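Local coordinates for citrate synthase (Thermotoga maritima, PDB 2P2W), which probably catalyses the conversion of oxaloacetate, acetyl-CoA and water to citrate and CoA, a step of the tricarboxylic acid cycle, at residues R112-R117 against D194-I199; I139-D144 against Y152-G157. All blocks are in the same frame, centred on the assembly; numbering follows the deposited sequence.

Interaction 1. Residues R112-R117 against D194-I199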
loop_
_atom_site.group_PDB
_atom_site.type_symbol
_atom_site.label_atom_id
_atom_site.label_comp_id
_atom_site.label_asym_id
_atom_site.label_seq_id
_atom_site.Cartn_x
_atom_site.Cartn_y
_atom_site.Cartn_z
ATOM N N ARG A 112 5.689 18.388 -2.132
ATOM C CA ARG A 112 4.422 19.079 -1.941
ATOM C C ARG A 112 3.839 19.462 -3.303
ATOM O O ARG A 112 2.631 19.389 -3.515
ATOM C CB ARG A 112 4.619 20.327 -1.073
ATOM C CG ARG A 112 3.342 21.127 -0.841
ATOM C CD ARG A 112 3.470 22.051 0.360
ATOM N NE ARG A 112 4.629 22.934 0.268
ATOM C CZ ARG A 112 5.024 23.755 1.237
ATOM N NH1 ARG A 112 4.351 23.810 2.381
ATOM N NH2 ARG A 112 6.094 24.523 1.067
ATOM N N GLU A 113 4.704 19.862 -4.230
ATOM C CA GLU A 113 4.249 20.235 -5.567
ATOM C C GLU A 113 3.654 18.988 -6.216
ATOM O O GLU A 113 2.634 19.048 -6.909
ATOM C CB GLU A 113 5.425 20.747 -6.399
ATOM C CG GLU A 113 5.028 21.478 -7.670
ATOM C CD GLU A 113 4.219 22.730 -7.390
ATOM O OE1 GLU A 113 4.492 23.398 -6.372
ATOM O OE2 GLU A 113 3.322 23.056 -8.193
ATOM N N LYS A 114 4.297 17.851 -5.973
ATOM C CA LYS A 114 3.834 16.582 -6.514
ATOM C C LYS A 114 2.469 16.228 -5.921
ATOM O O LYS A 114 1.579 15.745 -6.629
ATOM C CB LYS A 114 4.849 15.483 -6.187
ATOM C CG LYS A 114 4.638 14.189 -6.950
ATOM C CD LYS A 114 5.898 13.329 -6.937
ATOM C CE LYS A 114 7.137 14.148 -7.276
ATOM N NZ LYS A 114 7.467 14.090 -8.727
ATOM N N ALA A 115 2.312 16.470 -4.619
ATOM C CA ALA A 115 1.060 16.179 -3.925
ATOM C C ALA A 115 -0.061 17.025 -4.513
ATOM O O ALA A 115 -1.160 16.533 -4.756
ATOM C CB ALA A 115 1.204 16.471 -2.430
ATOM N N ILE A 116 0.230 18.306 -4.735
ATOM C CA ILE A 116 -0.745 19.230 -5.304
ATOM C C ILE A 116 -1.213 18.760 -6.681
ATOM O O ILE A 116 -2.411 18.777 -6.981
ATOM C CB ILE A 116 -0.141 20.653 -5.424
ATOM C CG1 ILE A 116 0.139 21.210 -4.023
ATOM C CG2 ILE A 116 -1.089 21.569 -6.206
ATOM C CD1 ILE A 116 0.877 22.550 -4.013
ATOM N N ARG A 117 -0.267 18.335 -7.515
ATOM C CA ARG A 117 -0.595 17.875 -8.861
ATOM C C ARG A 117 -1.422 16.590 -8.868
ATOM O O ARG A 117 -2.403 16.480 -9.605
ATOM C CB ARG A 117 0.686 17.672 -9.678
ATOM C CG ARG A 117 0.445 17.162 -11.094
ATOM C CD ARG A 117 1.601 17.534 -12.012
ATOM N NE ARG A 117 2.889 17.062 -11.508
ATOM C CZ ARG A 117 3.250 15.783 -11.446
ATOM N NH1 ARG A 117 2.417 14.834 -11.860
ATOM N NH2 ARG A 117 4.445 15.452 -10.977
ATOM N N ASP A 194 8.372 6.372 -3.492
ATOM C CA ASP A 194 7.765 7.546 -4.121
ATOM C C ASP A 194 6.360 7.847 -3.607
ATOM O O ASP A 194 5.678 6.973 -3.065
ATOM C CB ASP A 194 7.709 7.362 -5.634
ATOM C CG ASP A 194 6.834 6.204 -6.032
ATOM O OD1 ASP A 194 7.332 5.057 -6.035
ATOM O OD2 ASP A 194 5.642 6.440 -6.317
ATOM N N LEU A 195 5.923 9.090 -3.800
ATOM C CA LEU A 195 4.607 9.519 -3.338
ATOM C C LEU A 195 3.450 8.714 -3.941
ATOM O O LEU A 195 2.456 8.445 -3.261
ATOM C CB LEU A 195 4.407 11.012 -3.630
ATOM C CG LEU A 195 3.161 11.670 -3.021
ATOM C CD1 LEU A 195 3.211 11.575 -1.501
ATOM C CD2 LEU A 195 3.104 13.126 -3.444
ATOM N N TYR A 196 3.570 8.326 -5.206
ATOM C CA TYR A 196 2.502 7.555 -5.844
ATOM C C TYR A 196 2.337 6.203 -5.159
ATOM O O TYR A 196 1.214 5.750 -4.924
ATOM C CB TYR A 196 2.799 7.367 -7.332
ATOM C CG TYR A 196 3.099 8.674 -8.020
ATOM C CD1 TYR A 196 2.148 9.697 -8.059
ATOM C CD2 TYR A 196 4.351 8.913 -8.583
ATOM C CE1 TYR A 196 2.441 10.930 -8.641
ATOM C CE2 TYR A 196 4.654 10.141 -9.169
ATOM C CZ TYR A 196 3.696 11.144 -9.193
ATOM O OH TYR A 196 4.004 12.364 -9.755
ATOM N N SER A 197 3.458 5.567 -4.831
ATOM C CA SER A 197 3.423 4.279 -4.153
ATOM C C SER A 197 2.724 4.406 -2.802
ATOM O O SER A 197 1.927 3.541 -2.425
ATOM C CB SER A 197 4.840 3.737 -3.956
ATOM O OG SER A 197 5.416 3.353 -5.192
ATOM N N CYS A 198 3.024 5.476 -2.069
ATOM C CA CYS A 198 2.395 5.692 -0.772
ATOM C C CYS A 198 0.881 5.798 -0.953
ATOM O O CYS A 198 0.110 5.170 -0.226
ATOM C CB CYS A 198 2.915 6.980 -0.126
ATOM S SG CYS A 198 4.703 7.024 0.138
ATOM N N ILE A 199 0.463 6.593 -1.934
ATOM C CA ILE A 199 -0.956 6.798 -2.208
ATOM C C ILE A 199 -1.675 5.516 -2.638
ATOM O O ILE A 199 -2.782 5.231 -2.170
ATOM C CB ILE A 199 -1.143 7.900 -3.280
ATOM C CG1 ILE A 199 -0.570 9.220 -2.748
ATOM C CG2 ILE A 199 -2.626 8.060 -3.631
ATOM C CD1 ILE A 199 -0.534 10.358 -3.771
#

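Interaction 2. Residues I139-D144 against Y152-G157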
loop_
_atom_site.group_PDB
_atom_site.type_symbol
_atom_site.label_atom_id
_atom_site.label_comp_id
_atom_site.label_asym_id
_atom_site.label_seq_id
_atom_site.Cartn_x
_atom_site.Cartn_y
_atom_site.Cartn_z
ATOM N N ILE A 139 -15.714 14.759 -21.046
ATOM C CA ILE A 139 -15.949 16.181 -20.836
ATOM C C ILE A 139 -14.658 16.674 -20.203
ATOM O O ILE A 139 -14.364 16.367 -19.045
ATOM C CB ILE A 139 -17.141 16.439 -19.893
ATOM C CG1 ILE A 139 -18.441 16.009 -20.581
ATOM C CG2 ILE A 139 -17.201 17.920 -19.519
ATOM C CD1 ILE A 139 -19.684 16.116 -19.703
ATOM N N ARG A 140 -13.876 17.414 -20.984
ATOM C CA ARG A 140 -12.573 17.916 -20.543
ATOM C C ARG A 140 -12.690 18.876 -19.351
ATOM O O ARG A 140 -13.690 19.558 -19.165
ATOM C CB ARG A 140 -11.913 18.629 -21.724
ATOM C CG ARG A 140 -11.807 17.732 -22.958
ATOM C CD ARG A 140 -10.640 16.745 -22.853
ATOM N NE ARG A 140 -10.651 15.813 -23.985
ATOM C CZ ARG A 140 -9.570 15.026 -24.147
ATOM N NH1 ARG A 140 -8.556 15.108 -23.304
ATOM N NH2 ARG A 140 -9.530 14.161 -25.165
ATOM N N PRO A 141 -11.635 18.931 -18.522
ATOM C CA PRO A 141 -11.631 19.814 -17.355
ATOM C C PRO A 141 -11.776 21.264 -17.821
ATOM O O PRO A 141 -11.196 21.649 -18.836
ATOM C CB PRO A 141 -10.257 19.563 -16.730
ATOM C CG PRO A 141 -9.916 18.170 -17.172
ATOM C CD PRO A 141 -10.388 18.150 -18.601
ATOM N N ARG A 142 -12.555 22.058 -17.091
ATOM C CA ARG A 142 -12.746 23.464 -17.437
ATOM C C ARG A 142 -11.955 24.314 -16.454
ATOM O O ARG A 142 -12.207 24.272 -15.248
ATOM C CB ARG A 142 -14.227 23.831 -17.371
ATOM C CG ARG A 142 -15.041 23.305 -18.543
ATOM C CD ARG A 142 -16.509 23.634 -18.368
ATOM N NE ARG A 142 -16.725 25.042 -18.037
ATOM C CZ ARG A 142 -17.924 25.590 -17.867
ATOM N NH1 ARG A 142 -19.016 24.846 -18.003
ATOM N NH2 ARG A 142 -18.035 26.877 -17.553
ATOM N N LYS A 143 -11.008 25.093 -16.967
ATOM C CA LYS A 143 -10.170 25.910 -16.104
ATOM C C LYS A 143 -10.900 27.064 -15.422
ATOM O O LYS A 143 -10.377 27.650 -14.475
ATOM C CB LYS A 143 -8.956 26.442 -16.879
ATOM C CG LYS A 143 -7.716 26.600 -16.001
ATOM C CD LYS A 143 -6.509 27.099 -16.779
ATOM C CE LYS A 143 -5.265 27.132 -15.890
ATOM N NZ LYS A 143 -5.421 28.088 -14.763
ATOM N N ASP A 144 -12.106 27.387 -15.887
ATOM C CA ASP A 144 -12.868 28.474 -15.276
ATOM C C ASP A 144 -13.728 27.990 -14.107
ATOM O O ASP A 144 -14.426 28.785 -13.478
ATOM C CB ASP A 144 -13.751 29.173 -16.323
ATOM C CG ASP A 144 -14.867 28.286 -16.842
ATOM O OD1 ASP A 144 -14.599 27.105 -17.151
ATOM O OD2 ASP A 144 -16.013 28.772 -16.958
ATOM N N TYR A 152 -17.971 17.832 -10.747
ATOM C CA TYR A 152 -19.384 17.619 -11.011
ATOM C C TYR A 152 -19.696 17.813 -12.495
ATOM O O TYR A 152 -20.490 17.069 -13.077
ATOM C CB TYR A 152 -20.214 18.584 -10.169
ATOM C CG TYR A 152 -21.670 18.202 -10.057
ATOM C CD1 TYR A 152 -22.112 17.339 -9.053
ATOM C CD2 TYR A 152 -22.607 18.702 -10.958
ATOM C CE1 TYR A 152 -23.459 16.988 -8.949
ATOM C CE2 TYR A 152 -23.950 18.358 -10.867
ATOM C CZ TYR A 152 -24.371 17.504 -9.863
ATOM O OH TYR A 152 -25.704 17.180 -9.772
ATOM N N TYR A 153 -19.057 18.799 -13.115
ATOM C CA TYR A 153 -19.297 19.067 -14.525
ATOM C C TYR A 153 -18.714 17.996 -15.449
ATOM O O TYR A 153 -19.335 17.639 -16.450
ATOM C CB TYR A 153 -18.753 20.449 -14.909
ATOM C CG TYR A 153 -19.312 20.954 -16.220
ATOM C CD1 TYR A 153 -20.526 21.644 -16.255
ATOM C CD2 TYR A 153 -18.671 20.689 -17.428
ATOM C CE1 TYR A 153 -21.090 22.053 -17.460
ATOM C CE2 TYR A 153 -19.224 21.096 -18.643
ATOM C CZ TYR A 153 -20.437 21.775 -18.649
ATOM O OH TYR A 153 -21.006 22.169 -19.840
ATOM N N MET A 154 -17.527 17.487 -15.125
ATOM C CA MET A 154 -16.914 16.449 -15.951
ATOM C C MET A 154 -17.715 15.159 -15.827
ATOM O O MET A 154 -17.664 14.295 -16.705
ATOM C CB MET A 154 -15.467 16.178 -15.528
ATOM C CG MET A 154 -14.499 17.327 -15.775
ATOM S SD MET A 154 -12.793 16.818 -15.457
ATOM C CE MET A 154 -12.916 16.186 -13.771
ATOM N N MET A 155 -18.449 15.034 -14.726
ATOM C CA MET A 155 -19.270 13.851 -14.478
ATOM C C MET A 155 -20.615 13.913 -15.186
ATOM O O MET A 155 -20.982 13.000 -15.925
ATOM C CB MET A 155 -19.551 13.691 -12.975
ATOM C CG MET A 155 -18.474 12.993 -12.166
ATOM S SD MET A 155 -18.429 11.219 -12.444
ATOM C CE MET A 155 -19.961 10.684 -11.590
ATOM N N PHE A 156 -21.338 15.005 -14.960
ATOM C CA PHE A 156 -22.682 15.159 -15.503
ATOM C C PHE A 156 -22.920 16.254 -16.539
ATOM O O PHE A 156 -24.046 16.421 -17.003
ATOM C CB PHE A 156 -23.649 15.362 -14.340
ATOM C CG PHE A 156 -23.433 14.406 -13.201
ATOM C CD1 PHE A 156 -23.645 13.043 -13.370
ATOM C CD2 PHE A 156 -23.018 14.872 -11.956
ATOM C CE1 PHE A 156 -23.450 12.154 -12.315
ATOM C CE2 PHE A 156 -22.820 13.989 -10.892
ATOM C CZ PHE A 156 -23.037 12.629 -11.074
ATOM N N GLY A 157 -21.881 17.002 -16.892
ATOM C CA GLY A 157 -22.034 18.059 -17.878
ATOM C C GLY A 157 -22.997 19.166 -17.482
ATOM O O GLY A 157 -23.584 19.824 -18.342
HETATM O O HOH W 1 -15.426 13.839 -18.368
#

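Interaction 1. Residues R112-R117 against D194-I199
Leu195 and Tyr196, on the first turn of helix 195-207, reach across to Lys114, Ala115 and Arg117 of helix 110-133, a helix-helix crossing in the mainly alpha-helical citrate synthase fold. The two short axes come no closer than 11.3 Å and cross at -51°, so side chains bridge the gap. The buried part is packing of a methyl on the backbone: CD2 of Leu195 lies 3.6 Å from the backbone N of Ala115 and 4.0 Å from its CB. With Leu195 CG anti to the backbone N (chi1 -171°), the side chain leans toward helix 110-133 and its CD2 methyl meets Ala115. Thr330 and Val333 of helix 317-337 pack on Ala115 and Leu195 respectively, and Trp50 also touches Ala115, which closes this side into the protein interior.

The other flank is partly exposed yet still closely packed where the Lys114 chain crosses the end of the Tyr196 side chain at about a right angle, with CG 3.4 Å from the phenolic OH. Just before the first turn, Asp194 is the N-cap of helix 195-207, taking the N-H of Ser197 on OD2 at 2.8 Å from above its carboxylate plane. Its OD1 also meets Lys207 of the second subunit in a salt bridge, which places this helix start at the dimer interface. At the loose margin, Arg117 turns its guanidinium plane 48° from the Tyr196 ring, and NH2 gives OH a weak, bent hydrogen bond of 3.4 Å.

Interaction 2. Residues I139-D144 against Y152-G157
Ile139 passes close beside Met154, their CA atoms 5.0 Å apart, as the extended loop 139-142 runs along the C-terminal end of helix 147-156, a loop-on-helix packing at the surface of the helical citrate synthase fold. One water links the backbones, accepting from Ile139 N and donating to Met154 O.

Ile139 presents both branches to the helix end: CG2 sits 3.8 Å from CD2 of Tyr153, while CD1 packs directly on the bare CA of Gly157, 3.6 Å away. Gly157, the first residue past the helix, has positive phi. Three residues before it, Met154 runs alongside the loop. Its CG is 3.4 Å from Ile139 O, and its SD lies 3.6 Å from CG of Pro141, whose ring also packs on Tyr128 of helix 110-133.

Tyr153 is sandwiched, with the Gly157 backbone on one face and Arg142 on the other. Tyr153 CG stands anti to the backbone N (chi1 -163°), which sets the ring between them. The interaction with Arg142 is cation-pi, but the guanidinium stands nearly upright on the ring, the planes 83° apart, so an edge and not a flat stack meets the face. Asp144, two residues on, holds that guanidinium side-on in a salt bridge, through NE and NH2, both oxygens near its plane, while NH1 points at the ring, 3.4 Å from Tyr153 CZ.

Helix 110-133 ties the two contacts together: interaction 1 uses its beginning, while interaction 2 joins the loop that follows it to the next helix, 147-156. In sequence, interaction 2 is nested within the loop closed by interaction 1. Their centres are 23 Å apart and they do not touch. Interaction 1 is partly buried, joins helices distant in the chain and borders the dimer interface; interaction 2 is a local surface contact untouched by the second subunit. Each sets an arginine against a tyrosine, yet the chemistry differs: a weak bond to the hydroxyl in 112-117/194-199, and charge over the ring face in 139-144/152-157, where, separately, a water bridges the two backbones.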